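Long-range contacts in N5-carboxyaminoimidazole ribonucleotide synthetase (Bacillus anthracis, PDB 3QFF), which catalyses the ATP-dependent carboxylation of 5-aminoimidazole ribonucleotide by bicarbonate to N5-carboxyaminoimidazole ribonucleotide, a step in purine biosynthesis: residues A41-T46 against A61-L66; Q111-E116 against I272-P277; R203-E208 against I302-L307; T257-M262 against R278-G283. All coordinates share one frame; numbering follows the deposited sequence.

Contact 1: residues A41-T46 against A61-L66; sequences AVLDPT and ASYDDL
The carboxylate of Asp-44 lies beside the Tyr-63 hydroxyl, and both of its oxygens are engaged. Its OD2 accepts a hydrogen bond from the backbone N of Gly-22 and lies 3.0 Å from the Tyr-63 OH, while OD1 takes the N-H of Thr-46 at 2.9 Å, closing an Asx turn. With CG anti to the backbone N (chi1 -170°), the carboxylate runs alongside the tyrosine, and its plane stands almost perpendicular to the ring. The backbone of the same residue makes the direct link: Ala-61 N donates to Asp-44 O at 3.1 Å.

The contact lies where the chain leaves the parallel sheet of the preATP-grasp domain, a Rossmann-like fold, after strand 39-44. Gly-22 belongs to a glycine-rich turn after strand 16-20 that resembles the GxGxxG pattern of Rossmann folds, so the aspartate joins that turn to the loop leading into helix 66-74.

Pro-45 covers one face of the Tyr-63 ring in a CH-pi contact, its CD 3.7 Å from the ring centroid and displaced toward the hydroxyl end. The phenol also stacks with Phe-83. Leu-43 slides past the tyrosine in the opposite sense, bringing CD2 to 3.9 Å from Tyr-63 CD2, and the leucine packs on Ala-68 and Leu-72 of helix 66-74.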
loop_
_atom_site.group_PDB
_atom_site.type_symbol
_atom_site.label_atom_id
_atom_site.label_comp_id
_atom_site.label_asym_id
_atom_site.label_seq_id
_atom_site.Cartn_x
_atom_site.Cartn_y
_atom_site.Cartn_z
ATOM N N ALA A 41 3.362 15.743 8.294
ATOM C CA ALA A 41 4.448 16.395 9.044
ATOM C C ALA A 41 4.957 15.429 10.106
ATOM O O ALA A 41 4.165 14.725 10.735
ATOM C CB ALA A 41 3.957 17.704 9.680
ATOM N N VAL A 42 6.268 15.379 10.311
ATOM C CA VAL A 42 6.837 14.489 11.324
ATOM C C VAL A 42 7.820 15.251 12.212
ATOM O O VAL A 42 8.530 16.143 11.743
ATOM C CB VAL A 42 7.523 13.227 10.684
ATOM C CG1 VAL A 42 8.572 13.624 9.646
ATOM C CG2 VAL A 42 8.154 12.310 11.753
ATOM N N LEU A 43 7.836 14.900 13.494
ATOM C CA LEU A 43 8.868 15.361 14.430
ATOM C C LEU A 43 9.670 14.171 14.946
ATOM O O LEU A 43 9.096 13.165 15.378
ATOM C CB LEU A 43 8.241 16.132 15.593
ATOM C CG LEU A 43 9.119 16.717 16.711
ATOM C CD1 LEU A 43 8.338 17.794 17.425
ATOM C CD2 LEU A 43 9.578 15.661 17.720
ATOM N N ASP A 44 10.995 14.314 14.931
ATOM C CA ASP A 44 11.926 13.234 15.272
ATOM C C ASP A 44 13.303 13.849 15.571
ATOM O O ASP A 44 13.695 14.820 14.926
ATOM C CB ASP A 44 12.039 12.249 14.097
ATOM C CG ASP A 44 12.795 10.964 14.461
ATOM O OD1 ASP A 44 14.037 10.951 14.359
ATOM O OD2 ASP A 44 12.142 9.962 14.851
ATOM N N PRO A 45 14.025 13.299 16.569
ATOM C CA PRO A 45 15.363 13.770 16.966
ATOM C C PRO A 45 16.439 13.690 15.881
ATOM O O PRO A 45 17.418 14.450 15.929
ATOM C CB PRO A 45 15.730 12.825 18.117
ATOM C CG PRO A 45 14.440 12.437 18.704
ATOM C CD PRO A 45 13.489 12.333 17.539
ATOM N N THR A 46 16.283 12.767 14.936
ATOM C CA THR A 46 17.292 12.549 13.891
ATOM C C THR A 46 16.769 13.016 12.538
ATOM O O THR A 46 15.605 12.797 12.219
ATOM C CB THR A 46 17.678 11.060 13.788
ATOM O OG1 THR A 46 17.938 10.543 15.097
ATOM C CG2 THR A 46 18.926 10.878 12.925
ATOM N N ALA A 61 13.833 17.678 16.209
ATOM C CA ALA A 61 13.897 18.104 17.621
ATOM C C ALA A 61 13.713 16.948 18.614
ATOM O O ALA A 61 13.287 15.863 18.223
ATOM C CB ALA A 61 12.867 19.187 17.894
ATOM N N SER A 62 14.029 17.196 19.887
ATOM C CA SER A 62 13.801 16.243 20.980
ATOM C C SER A 62 12.318 16.061 21.265
ATOM O O SER A 62 11.529 16.994 21.114
ATOM C CB SER A 62 14.460 16.728 22.286
ATOM O OG SER A 62 15.859 16.865 22.155
ATOM N N TYR A 63 11.952 14.872 21.734
ATOM C CA TYR A 63 10.554 14.585 22.056
ATOM C C TYR A 63 10.029 15.360 23.282
ATOM O O TYR A 63 8.810 15.430 23.494
ATOM C CB TYR A 63 10.335 13.084 22.264
ATOM C CG TYR A 63 10.593 12.209 21.049
ATOM C CD1 TYR A 63 11.512 11.153 21.114
ATOM C CD2 TYR A 63 9.897 12.415 19.847
ATOM C CE1 TYR A 63 11.739 10.326 20.011
ATOM C CE2 TYR A 63 10.126 11.607 18.735
ATOM C CZ TYR A 63 11.042 10.561 18.824
ATOM O OH TYR A 63 11.275 9.753 17.734
ATOM N N ASP A 64 10.936 15.917 24.086
ATOM C CA ASP A 64 10.548 16.698 25.275
ATOM C C ASP A 64 10.635 18.208 25.044
ATOM O O ASP A 64 10.433 18.999 25.971
ATOM C CB ASP A 64 11.382 16.292 26.507
ATOM C CG ASP A 64 12.877 16.484 26.292
ATOM O OD1 ASP A 64 13.660 16.029 27.147
ATOM O OD2 ASP A 64 13.279 17.086 25.268
ATOM N N ASP A 65 10.930 18.598 23.804
ATOM C CA ASP A 65 11.059 19.997 23.413
ATOM C C ASP A 65 9.666 20.553 23.111
ATOM O O ASP A 65 9.156 20.406 21.988
ATOM C CB ASP A 65 12.002 20.090 22.199
ATOM C CG ASP A 65 12.227 21.515 21.707
ATOM O OD1 ASP A 65 13.075 21.686 20.802
ATOM O OD2 ASP A 65 11.564 22.456 22.191
ATOM N N LEU A 66 9.046 21.176 24.115
ATOM C CA LEU A 66 7.643 21.595 24.008
ATOM C C LEU A 66 7.395 22.586 22.865
ATOM O O LEU A 66 6.382 22.487 22.199
ATOM C CB LEU A 66 7.076 22.116 25.344
ATOM C CG LEU A 66 5.680 22.780 25.336
ATOM C CD1 LEU A 66 4.557 21.822 24.915
ATOM C CD2 LEU A 66 5.358 23.411 26.681
#

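Contact 2: residues Q111-E116 against I272-P277; sequences QNRFTE and INELAP. With ADP (adenosine-5'-diphosphate), chain C.
The nucleotide site of the ATP-grasp fold brings Arg-113, at the start of helix 113-122, against Glu-274 on the edge strand 270-276, with the phosphates of ADP beside both. The guanidinium divides its two terminal nitrogens between protein and ligand. NH1 donates to the beta-phosphate oxygen O2B of ADP at 2.7 Å in a nearly straight bond, the acceptor lying in the guanidinium plane. NH2 forms a salt bridge with OE1 of Glu-274 at 3.1 Å; although the two flat groups are only 11° apart in orientation, OE1 is tilted out of the guanidinium plane. Glu-274 places CG between its backbone N and carbonyl carbon (chi1 60°), then extends toward the phosphates. Its neighbour Asn-273 reaches the alpha-phosphate, ND2 giving a hydrogen bond to O1A of ADP at 2.9 Å. These two residues both face Glu-261 in a classic beta bulge.

Three residues on, nearly one turn along the helix, Glu-116 stretches out fully, CG anti to the backbone N, to meet the strand backbone. Its OE2 accepts from Leu-275 N at 2.8 Å, from well above the carboxylate plane. The helix start is itself capped by Asn-112, whose OD1 takes the N-H of Thr-115 at 3.1 Å.

Glu-261 adds another acidic group close to Glu-274, a grouping reminiscent of the magnesium-binding acids of ATP-grasp relatives. The positive charge of Arg-113 would be expected to offset the negative charge gathered by Glu-274 and the diphosphate.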
loop_
_atom_site.group_PDB
_atom_site.type_symbol
_atom_site.label_atom_id
_atom_site.label_comp_id
_atom_site.label_asym_id
_atom_site.label_seq_id
_atom_site.Cartn_x
_atom_site.Cartn_y
_atom_site.Cartn_z
ATOM N N GLN A 111 1.921 2.839 29.877
ATOM C CA GLN A 111 3.331 3.183 30.064
ATOM C C GLN A 111 3.957 2.599 31.329
ATOM O O GLN A 111 5.178 2.626 31.501
ATOM C CB GLN A 111 3.507 4.705 29.993
ATOM C CG GLN A 111 3.597 5.191 28.561
ATOM C CD GLN A 111 4.918 4.808 27.924
ATOM O OE1 GLN A 111 5.947 5.452 28.169
ATOM N NE2 GLN A 111 4.906 3.755 27.112
ATOM N N ASN A 112 3.121 2.056 32.201
ATOM C CA ASN A 112 3.568 1.488 33.463
ATOM C C ASN A 112 2.931 0.110 33.618
ATOM O O ASN A 112 1.701 0.006 33.618
ATOM C CB ASN A 112 3.157 2.419 34.625
ATOM C CG ASN A 112 3.605 1.903 35.994
ATOM O OD1 ASN A 112 3.232 0.812 36.412
ATOM N ND2 ASN A 112 4.401 2.714 36.708
ATOM N N ARG A 113 3.764 -0.928 33.734
ATOM C CA ARG A 113 3.290 -2.330 33.770
ATOM C C ARG A 113 2.285 -2.586 34.881
ATOM O O ARG A 113 1.333 -3.350 34.711
ATOM C CB ARG A 113 4.457 -3.310 33.940
ATOM C CG ARG A 113 5.426 -3.358 32.769
ATOM C CD ARG A 113 6.318 -4.597 32.877
ATOM N NE ARG A 113 7.399 -4.558 31.895
ATOM C CZ ARG A 113 7.309 -5.061 30.665
ATOM N NH1 ARG A 113 8.349 -4.973 29.844
ATOM N NH2 ARG A 113 6.185 -5.651 30.261
ATOM N N PHE A 114 2.501 -1.952 36.027
ATOM C CA PHE A 114 1.565 -2.092 37.146
ATOM C C PHE A 114 0.236 -1.398 36.862
ATOM O O PHE A 114 -0.820 -2.010 36.989
ATOM C CB PHE A 114 2.185 -1.590 38.462
ATOM C CG PHE A 114 1.308 -1.814 39.656
ATOM C CD1 PHE A 114 1.245 -3.067 40.257
ATOM C CD2 PHE A 114 0.518 -0.790 40.152
ATOM C CE1 PHE A 114 0.425 -3.285 41.363
ATOM C CE2 PHE A 114 -0.311 -1.003 41.259
ATOM C CZ PHE A 114 -0.358 -2.259 41.854
ATOM N N THR A 115 0.284 -0.127 36.470
ATOM C CA THR A 115 -0.929 0.599 36.074
ATOM C C THR A 115 -1.686 -0.166 34.984
ATOM O O THR A 115 -2.922 -0.266 35.019
ATOM C CB THR A 115 -0.596 2.031 35.605
ATOM O OG1 THR A 115 0.226 2.649 36.594
ATOM C CG2 THR A 115 -1.848 2.863 35.454
ATOM N N GLU A 116 -0.925 -0.726 34.045
ATOM C CA GLU A 116 -1.467 -1.444 32.897
ATOM C C GLU A 116 -2.266 -2.673 33.343
ATOM O O GLU A 116 -3.414 -2.831 32.938
ATOM C CB GLU A 116 -0.336 -1.840 31.937
ATOM C CG GLU A 116 -0.740 -2.572 30.661
ATOM C CD GLU A 116 0.452 -2.816 29.747
ATOM O OE1 GLU A 116 1.463 -3.403 30.203
ATOM O OE2 GLU A 116 0.404 -2.400 28.572
ATOM N N ILE A 272 -3.779 -11.727 29.428
ATOM C CA ILE A 272 -3.289 -10.526 28.753
ATOM C C ILE A 272 -1.907 -10.161 29.293
ATOM O O ILE A 272 -1.737 -10.003 30.499
ATOM C CB ILE A 272 -4.229 -9.299 28.933
ATOM C CG1 ILE A 272 -5.713 -9.675 28.747
ATOM C CG2 ILE A 272 -3.804 -8.171 27.995
ATOM C CD1 ILE A 272 -6.106 -10.148 27.339
ATOM N N ASN A 273 -0.939 -10.018 28.396
ATOM C CA ASN A 273 0.445 -9.709 28.776
ATOM C C ASN A 273 0.711 -8.203 28.795
ATOM O O ASN A 273 1.062 -7.640 29.835
ATOM C CB ASN A 273 1.422 -10.422 27.820
ATOM C CG ASN A 273 2.896 -10.090 28.102
ATOM O OD1 ASN A 273 3.368 -10.171 29.237
ATOM N ND2 ASN A 273 3.638 -9.773 27.041
ATOM N N GLU A 274 0.569 -7.558 27.639
ATOM C CA GLU A 274 0.767 -6.111 27.540
ATOM C C GLU A 274 -0.039 -5.467 26.419
ATOM O O GLU A 274 -0.558 -6.158 25.538
ATOM C CB GLU A 274 2.257 -5.742 27.443
ATOM C CG GLU A 274 3.004 -6.318 26.257
ATOM C CD GLU A 274 4.487 -5.991 26.315
ATOM O OE1 GLU A 274 4.970 -5.624 27.406
ATOM O OE2 GLU A 274 5.172 -6.094 25.273
ATOM N N LEU A 275 -0.145 -4.142 26.478
ATOM C CA LEU A 275 -0.888 -3.354 25.499
ATOM C C LEU A 275 0.028 -2.335 24.832
ATOM O O LEU A 275 0.929 -1.806 25.469
ATOM C CB LEU A 275 -2.034 -2.616 26.183
ATOM C CG LEU A 275 -3.007 -3.433 27.028
ATOM C CD1 LEU A 275 -4.021 -2.523 27.746
ATOM C CD2 LEU A 275 -3.721 -4.480 26.172
ATOM N N ALA A 276 -0.202 -2.060 23.557
ATOM C CA ALA A 276 0.521 -0.990 22.875
ATOM C C ALA A 276 -0.503 -0.148 22.134
ATOM O O ALA A 276 -1.201 -0.661 21.264
ATOM C CB ALA A 276 1.585 -1.574 21.914
ATOM N N PRO A 277 -0.636 1.143 22.500
ATOM C CA PRO A 277 -1.674 1.951 21.884
ATOM C C PRO A 277 -1.181 2.588 20.580
ATOM O O PRO A 277 -1.186 3.804 20.441
ATOM C CB PRO A 277 -1.951 3.020 22.942
ATOM C CG PRO A 277 -0.637 3.177 23.646
ATOM C CD PRO A 277 0.086 1.875 23.553
HETATM P PB ADP C . 8.744 -6.893 26.847
HETATM O O1B ADP C . 10.236 -6.676 26.946
HETATM O O2B ADP C . 7.943 -5.675 27.255
HETATM O O3B ADP C . 8.316 -7.520 25.542
HETATM P PA ADP C . 7.174 -8.998 28.116
HETATM O O1A ADP C . 6.417 -9.050 26.805
HETATM O O2A ADP C . 6.440 -8.720 29.407
HETATM O O3A ADP C . 8.437 -7.985 28.010
HETATM O "O5'" ADP C . 7.896 -10.420 28.317
HETATM C "C5'" ADP C . 8.919 -10.835 27.415
HETATM C "C4'" ADP C . 8.827 -12.338 27.206
HETATM O "O4'" ADP C . 8.966 -12.999 28.467
HETATM C "C3'" ADP C . 7.478 -12.754 26.642
HETATM O "O3'" ADP C . 7.535 -12.894 25.219
HETATM C "C2'" ADP C . 7.174 -14.070 27.332
HETATM O "O2'" ADP C . 7.597 -15.160 26.508
HETATM C "C1'" ADP C . 8.013 -14.059 28.600
HETATM N N9 ADP C . 7.145 -13.822 29.787
HETATM C C8 ADP C . 6.851 -12.619 30.326
HETATM N N7 ADP C . 6.034 -12.748 31.402
HETATM C C5 ADP C . 5.792 -14.058 31.571
HETATM C C6 ADP C . 5.006 -14.886 32.522
HETATM N N6 ADP C . 4.302 -14.319 33.534
HETATM N N1 ADP C . 5.021 -16.230 32.341
HETATM C C2 ADP C . 5.712 -16.812 31.342
HETATM N N3 ADP C . 6.442 -16.121 30.449
HETATM C C4 ADP C . 6.526 -14.766 30.508
#

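Contact 3: residues R203-E208 against I302-L307; sequences RSVSGE and ICNLPL
Asn-304 lays its flat carboxamide under Val-205, whose CB sits over the amide 3.7 Å from CG of Asn-304. A second flat group, the Arg-203 guanidinium, has Gly-207 CA over one face. Asn-304 has positive phi and is the C-prime residue of the Schellman motif that ends helix 294-303; facing it is the type I beta turn Ser-204 to Gly-207, which links two strands of the ATP-grasp sheet.

The amide oxygen serves this turn: OD1 of Asn-304 accepts a weak hydrogen bond from Ser-206 N at 3.2 Å and lies 3.0 Å from Ser-206 OG, whose one proton could instead go to Ser-204 OG. On the other branch, ND2 donates to the backbone O of Met-7, so the residue that ends the helix also bonds to the first modelled residue of the chain. One water joins three groups, accepting from Ser-204 OG and donating to both Leu-305 O and Glu-208 OE2.

Beyond this, Pro-306 packs on Val-333 of the second subunit. Glu-208, extended with CG anti to its backbone N (chi1 -169°), runs past Leu-307 in the opposite direction, and Leu-307 N donates to OE2 of Glu-208 at 2.9 Å in a nearly straight bond from above the carboxylate plane.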
loop_
_atom_site.group_PDB
_atom_site.type_symbol
_atom_site.label_atom_id
_atom_site.label_comp_id
_atom_site.label_asym_id
_atom_site.label_seq_id
_atom_site.Cartn_x
_atom_site.Cartn_y
_atom_site.Cartn_z
ATOM N N ARG A 203 -10.507 1.369 16.884
ATOM C CA ARG A 203 -11.744 2.061 17.261
ATOM C C ARG A 203 -11.661 3.506 16.809
ATOM O O ARG A 203 -10.721 4.218 17.167
ATOM C CB ARG A 203 -12.001 1.981 18.774
ATOM C CG ARG A 203 -13.371 2.507 19.181
ATOM C CD ARG A 203 -13.784 2.067 20.594
ATOM N NE ARG A 203 -15.021 2.734 21.022
ATOM C CZ ARG A 203 -15.091 3.963 21.536
ATOM N NH1 ARG A 203 -14.003 4.694 21.698
ATOM N NH2 ARG A 203 -16.270 4.469 21.892
ATOM N N SER A 204 -12.627 3.931 16.008
ATOM C CA SER A 204 -12.603 5.290 15.463
ATOM C C SER A 204 -13.092 6.332 16.474
ATOM O O SER A 204 -13.672 5.990 17.505
ATOM C CB SER A 204 -13.419 5.380 14.164
ATOM O OG SER A 204 -14.810 5.522 14.428
ATOM N N VAL A 205 -12.857 7.604 16.147
ATOM C CA VAL A 205 -13.315 8.738 16.942
ATOM C C VAL A 205 -14.814 8.599 17.262
ATOM O O VAL A 205 -15.234 8.837 18.403
ATOM C CB VAL A 205 -13.033 10.085 16.191
ATOM C CG1 VAL A 205 -13.730 11.263 16.871
ATOM C CG2 VAL A 205 -11.557 10.351 16.120
ATOM N N SER A 206 -15.606 8.173 16.277
ATOM C CA SER A 206 -17.051 8.026 16.468
ATOM C C SER A 206 -17.481 6.704 17.132
ATOM O O SER A 206 -18.671 6.483 17.341
ATOM C CB SER A 206 -17.797 8.216 15.143
ATOM O OG SER A 206 -17.480 7.185 14.220
ATOM N N GLY A 207 -16.519 5.838 17.452
ATOM C CA GLY A 207 -16.809 4.570 18.122
ATOM C C GLY A 207 -17.025 3.334 17.251
ATOM O O GLY A 207 -17.349 2.279 17.779
ATOM N N GLU A 208 -16.844 3.442 15.932
ATOM C CA GLU A 208 -16.822 2.236 15.083
ATOM C C GLU A 208 -15.611 1.371 15.454
ATOM O O GLU A 208 -14.526 1.900 15.663
ATOM C CB GLU A 208 -16.769 2.592 13.598
ATOM C CG GLU A 208 -17.003 1.398 12.694
ATOM C CD GLU A 208 -16.797 1.714 11.233
ATOM O OE1 GLU A 208 -17.067 0.820 10.411
ATOM O OE2 GLU A 208 -16.360 2.842 10.902
ATOM N N ILE A 302 -8.342 7.874 13.362
ATOM C CA ILE A 302 -8.078 9.186 13.949
ATOM C C ILE A 302 -8.731 10.325 13.148
ATOM O O ILE A 302 -9.058 11.371 13.710
ATOM C CB ILE A 302 -6.569 9.454 14.169
ATOM C CG1 ILE A 302 -5.832 9.553 12.832
ATOM C CG2 ILE A 302 -5.962 8.383 15.126
ATOM C CD1 ILE A 302 -4.404 10.080 12.941
ATOM N N CYS A 303 -8.895 10.120 11.843
ATOM C CA CYS A 303 -9.524 11.113 10.979
ATOM C C CYS A 303 -11.046 10.963 10.976
ATOM O O CYS A 303 -11.750 11.789 10.388
ATOM C CB CYS A 303 -8.996 11.015 9.539
ATOM S SG CYS A 303 -7.257 11.471 9.326
ATOM N N ASN A 304 -11.540 9.908 11.634
ATOM C CA ASN A 304 -12.973 9.603 11.715
ATOM C C ASN A 304 -13.598 9.331 10.342
ATOM O O ASN A 304 -14.687 9.803 10.021
ATOM C CB ASN A 304 -13.728 10.702 12.494
ATOM C CG ASN A 304 -15.070 10.227 13.046
ATOM O OD1 ASN A 304 -15.289 9.027 13.242
ATOM N ND2 ASN A 304 -15.977 11.176 13.305
ATOM N N LEU A 305 -12.883 8.579 9.514
ATOM C CA LEU A 305 -13.456 8.040 8.282
ATOM C C LEU A 305 -14.039 6.662 8.586
ATOM O O LEU A 305 -13.705 6.053 9.615
ATOM C CB LEU A 305 -12.381 7.928 7.199
ATOM C CG LEU A 305 -11.485 9.150 6.973
ATOM C CD1 LEU A 305 -10.406 8.801 5.973
ATOM C CD2 LEU A 305 -12.306 10.369 6.493
ATOM N N PRO A 306 -14.918 6.155 7.712
ATOM C CA PRO A 306 -15.383 4.784 7.944
ATOM C C PRO A 306 -14.195 3.813 7.963
ATOM O O PRO A 306 -13.241 3.977 7.186
ATOM C CB PRO A 306 -16.253 4.511 6.719
ATOM C CG PRO A 306 -16.726 5.871 6.289
ATOM C CD PRO A 306 -15.488 6.712 6.464
ATOM N N LEU A 307 -14.245 2.825 8.852
ATOM C CA LEU A 307 -13.166 1.857 8.939
ATOM C C LEU A 307 -13.254 0.873 7.773
ATOM O O LEU A 307 -14.336 0.593 7.285
ATOM C CB LEU A 307 -13.179 1.137 10.294
ATOM C CG LEU A 307 -13.004 2.027 11.535
ATOM C CD1 LEU A 307 -13.014 1.186 12.825
ATOM C CD2 LEU A 307 -11.729 2.909 11.464
HETATM O O HOH W 1 -15.391 5.224 11.665
HETATM O O HOH W 2 -16.961 0.945 7.933
#

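Contact 4: residues T257-M262 against R278-G283; sequences TLAVEM and RPHNSG
After leaving the edge of the sheet, the chain at Arg-278 comes within 5.0 Å of Thr-257, CA to CA, and then runs in the same sense as strand 256-264 while drifting off, so that the CA atoms of Ala-259 and His-280 are 6.2 Å apart. Although Arg-278 N is close to Thr-257 O, the angle is too poor for a hydrogen bond, and the contact is carried by the side chains of Thr-257, Ala-259 and Glu-261, whose CB atoms face the returning loop.

Thr-257 turns its methyl CG2 to the Arg-278 to Pro-279 peptide, 3.6 Å from Arg-278 O, and its OG1 is hydrogen-bonded to ND1 of His-298. Two residues on, Ala-259 CB touches His-280 CB at 3.4 Å and continues against the base of the imidazole. His-280 holds CG anti to the backbone N (chi1 -171°), carrying the ring along toward Glu-261. There NE2 of His-280 is 3.5 Å from Glu-261 OE1, the ring and carboxylate planes being 58° apart. Rotation of the ring is fixed from its other nitrogen: Ser-282 N donates to ND1 of His-280 at 3.1 Å, and Ser-282 OG shares a further bond with ND1. Arg-278 curls back so that NH1 donates to Pro-279 O at 2.9 Å, while its NE makes a salt bridge with Glu-84.

Strand and loop belong to the ATP-grasp domain; the side chain of Glu-261, about 5 Å from ADP, also lies close to Glu-274. Ile-200 of strand 195-203 packs on Thr-257 and Ala-259, and Pro-279 rests on Phe-295 and His-298 of helix 294-303.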
loop_
_atom_site.group_PDB
_atom_site.type_symbol
_atom_site.label_atom_id
_atom_site.label_comp_id
_atom_site.label_asym_id
_atom_site.label_seq_id
_atom_site.Cartn_x
_atom_site.Cartn_y
_atom_site.Cartn_z
ATOM N N THR A 257 -5.525 2.758 17.496
ATOM C CA THR A 257 -5.087 1.373 17.345
ATOM C C THR A 257 -4.625 0.837 18.688
ATOM O O THR A 257 -3.899 1.527 19.419
ATOM C CB THR A 257 -3.906 1.298 16.341
ATOM O OG1 THR A 257 -4.317 1.886 15.108
ATOM C CG2 THR A 257 -3.486 -0.150 16.055
ATOM N N LEU A 258 -5.057 -0.378 19.023
ATOM C CA LEU A 258 -4.559 -1.058 20.218
ATOM C C LEU A 258 -4.084 -2.467 19.868
ATOM O O LEU A 258 -4.839 -3.251 19.319
ATOM C CB LEU A 258 -5.649 -1.126 21.304
ATOM C CG LEU A 258 -5.217 -1.707 22.662
ATOM C CD1 LEU A 258 -4.216 -0.777 23.359
ATOM C CD2 LEU A 258 -6.439 -1.932 23.570
ATOM N N ALA A 259 -2.824 -2.773 20.167
ATOM C CA ALA A 259 -2.337 -4.142 20.035
ATOM C C ALA A 259 -2.462 -4.782 21.403
ATOM O O ALA A 259 -2.018 -4.205 22.394
ATOM C CB ALA A 259 -0.874 -4.151 19.593
ATOM N N VAL A 260 -3.056 -5.966 21.457
ATOM C CA VAL A 260 -3.226 -6.678 22.722
ATOM C C VAL A 260 -2.382 -7.944 22.642
ATOM O O VAL A 260 -2.664 -8.815 21.824
ATOM C CB VAL A 260 -4.706 -7.049 22.963
ATOM C CG1 VAL A 260 -4.905 -7.581 24.400
ATOM C CG2 VAL A 260 -5.630 -5.841 22.698
ATOM N N GLU A 261 -1.325 -8.031 23.443
ATOM C CA GLU A 261 -0.518 -9.249 23.455
ATOM C C GLU A 261 -0.959 -10.145 24.588
ATOM O O GLU A 261 -1.236 -9.669 25.684
ATOM C CB GLU A 261 0.977 -8.943 23.555
ATOM C CG GLU A 261 1.522 -8.238 22.310
ATOM C CD GLU A 261 3.034 -8.124 22.346
ATOM O OE1 GLU A 261 3.541 -7.108 22.867
ATOM O OE2 GLU A 261 3.718 -9.065 21.874
ATOM N N MET A 262 -1.002 -11.442 24.299
ATOM C CA MET A 262 -1.656 -12.433 25.140
ATOM C C MET A 262 -0.858 -13.727 25.190
ATOM O O MET A 262 -0.108 -14.014 24.268
ATOM C CB MET A 262 -3.048 -12.738 24.580
ATOM C CG MET A 262 -4.064 -11.609 24.778
ATOM S SD MET A 262 -5.591 -11.876 23.842
ATOM C CE MET A 262 -5.246 -10.938 22.371
ATOM N N ARG A 278 -0.777 1.751 19.640
ATOM C CA ARG A 278 -0.284 2.190 18.341
ATOM C C ARG A 278 -0.249 0.975 17.451
ATOM O O ARG A 278 -0.385 -0.153 17.947
ATOM C CB ARG A 278 1.139 2.768 18.480
ATOM C CG ARG A 278 2.063 1.908 19.335
ATOM C CD ARG A 278 3.538 2.154 19.052
ATOM N NE ARG A 278 4.340 1.347 19.971
ATOM C CZ ARG A 278 4.622 0.055 19.800
ATOM N NH1 ARG A 278 4.194 -0.604 18.721
ATOM N NH2 ARG A 278 5.337 -0.583 20.715
ATOM N N PRO A 279 -0.066 1.185 16.128
ATOM C CA PRO A 279 0.293 0.062 15.280
ATOM C C PRO A 279 1.528 -0.625 15.856
ATOM O O PRO A 279 2.399 0.012 16.485
ATOM C CB PRO A 279 0.611 0.721 13.928
ATOM C CG PRO A 279 -0.177 1.988 13.941
ATOM C CD PRO A 279 -0.188 2.442 15.368
ATOM N N HIS A 280 1.585 -1.925 15.650
ATOM C CA HIS A 280 2.501 -2.770 16.356
ATOM C C HIS A 280 3.157 -3.710 15.354
ATOM O O HIS A 280 2.582 -4.009 14.303
ATOM C CB HIS A 280 1.688 -3.540 17.399
ATOM C CG HIS A 280 2.506 -4.314 18.375
ATOM N ND1 HIS A 280 2.768 -5.658 18.216
ATOM C CD2 HIS A 280 3.088 -3.950 19.541
ATOM C CE1 HIS A 280 3.489 -6.087 19.238
ATOM N NE2 HIS A 280 3.690 -5.072 20.061
ATOM N N ASN A 281 4.361 -4.169 15.684
ATOM C CA ASN A 281 5.136 -5.098 14.832
ATOM C C ASN A 281 4.364 -6.390 14.504
ATOM O O ASN A 281 4.471 -6.920 13.392
ATOM C CB ASN A 281 6.465 -5.420 15.530
ATOM C CG ASN A 281 7.529 -6.005 14.597
ATOM O OD1 ASN A 281 7.271 -6.418 13.459
ATOM N ND2 ASN A 281 8.746 -6.037 15.095
ATOM N N SER A 282 3.579 -6.884 15.463
ATOM C CA SER A 282 2.784 -8.100 15.264
ATOM C C SER A 282 1.566 -7.906 14.320
ATOM O O SER A 282 0.855 -8.857 14.036
ATOM C CB SER A 282 2.386 -8.729 16.617
ATOM O OG SER A 282 1.373 -7.990 17.292
ATOM N N GLY A 283 1.356 -6.678 13.835
ATOM C CA GLY A 283 0.309 -6.355 12.866
ATOM C C GLY A 283 0.804 -6.028 11.459
ATOM O O GLY A 283 0.006 -5.681 10.582
#

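Overall arrangement
Following the chain, contact 1 closes a short loop within the preATP-grasp domain, beside its parallel sheet, before any other contact opens. Contact 2 then opens at 111-116, contact 3 at 203-208 and contact 4 at 257-262. Contact 2 closes first, at 272-277, and therefore crosses both of the others; contact 4 closes at 278-283 and is nested inside the long loop that contact 3 completes at 302-307. Contacts 2 and 4 touch directly, since strands 256-264 and 270-276 are neighbours in one antiparallel sheet. Contact 3 ties the turn between strands 195-203 and 209-220 of that sheet to the end of helix 294-303, its centre about 17 Å from that of contact 4, whereas contact 1 stays apart from all three.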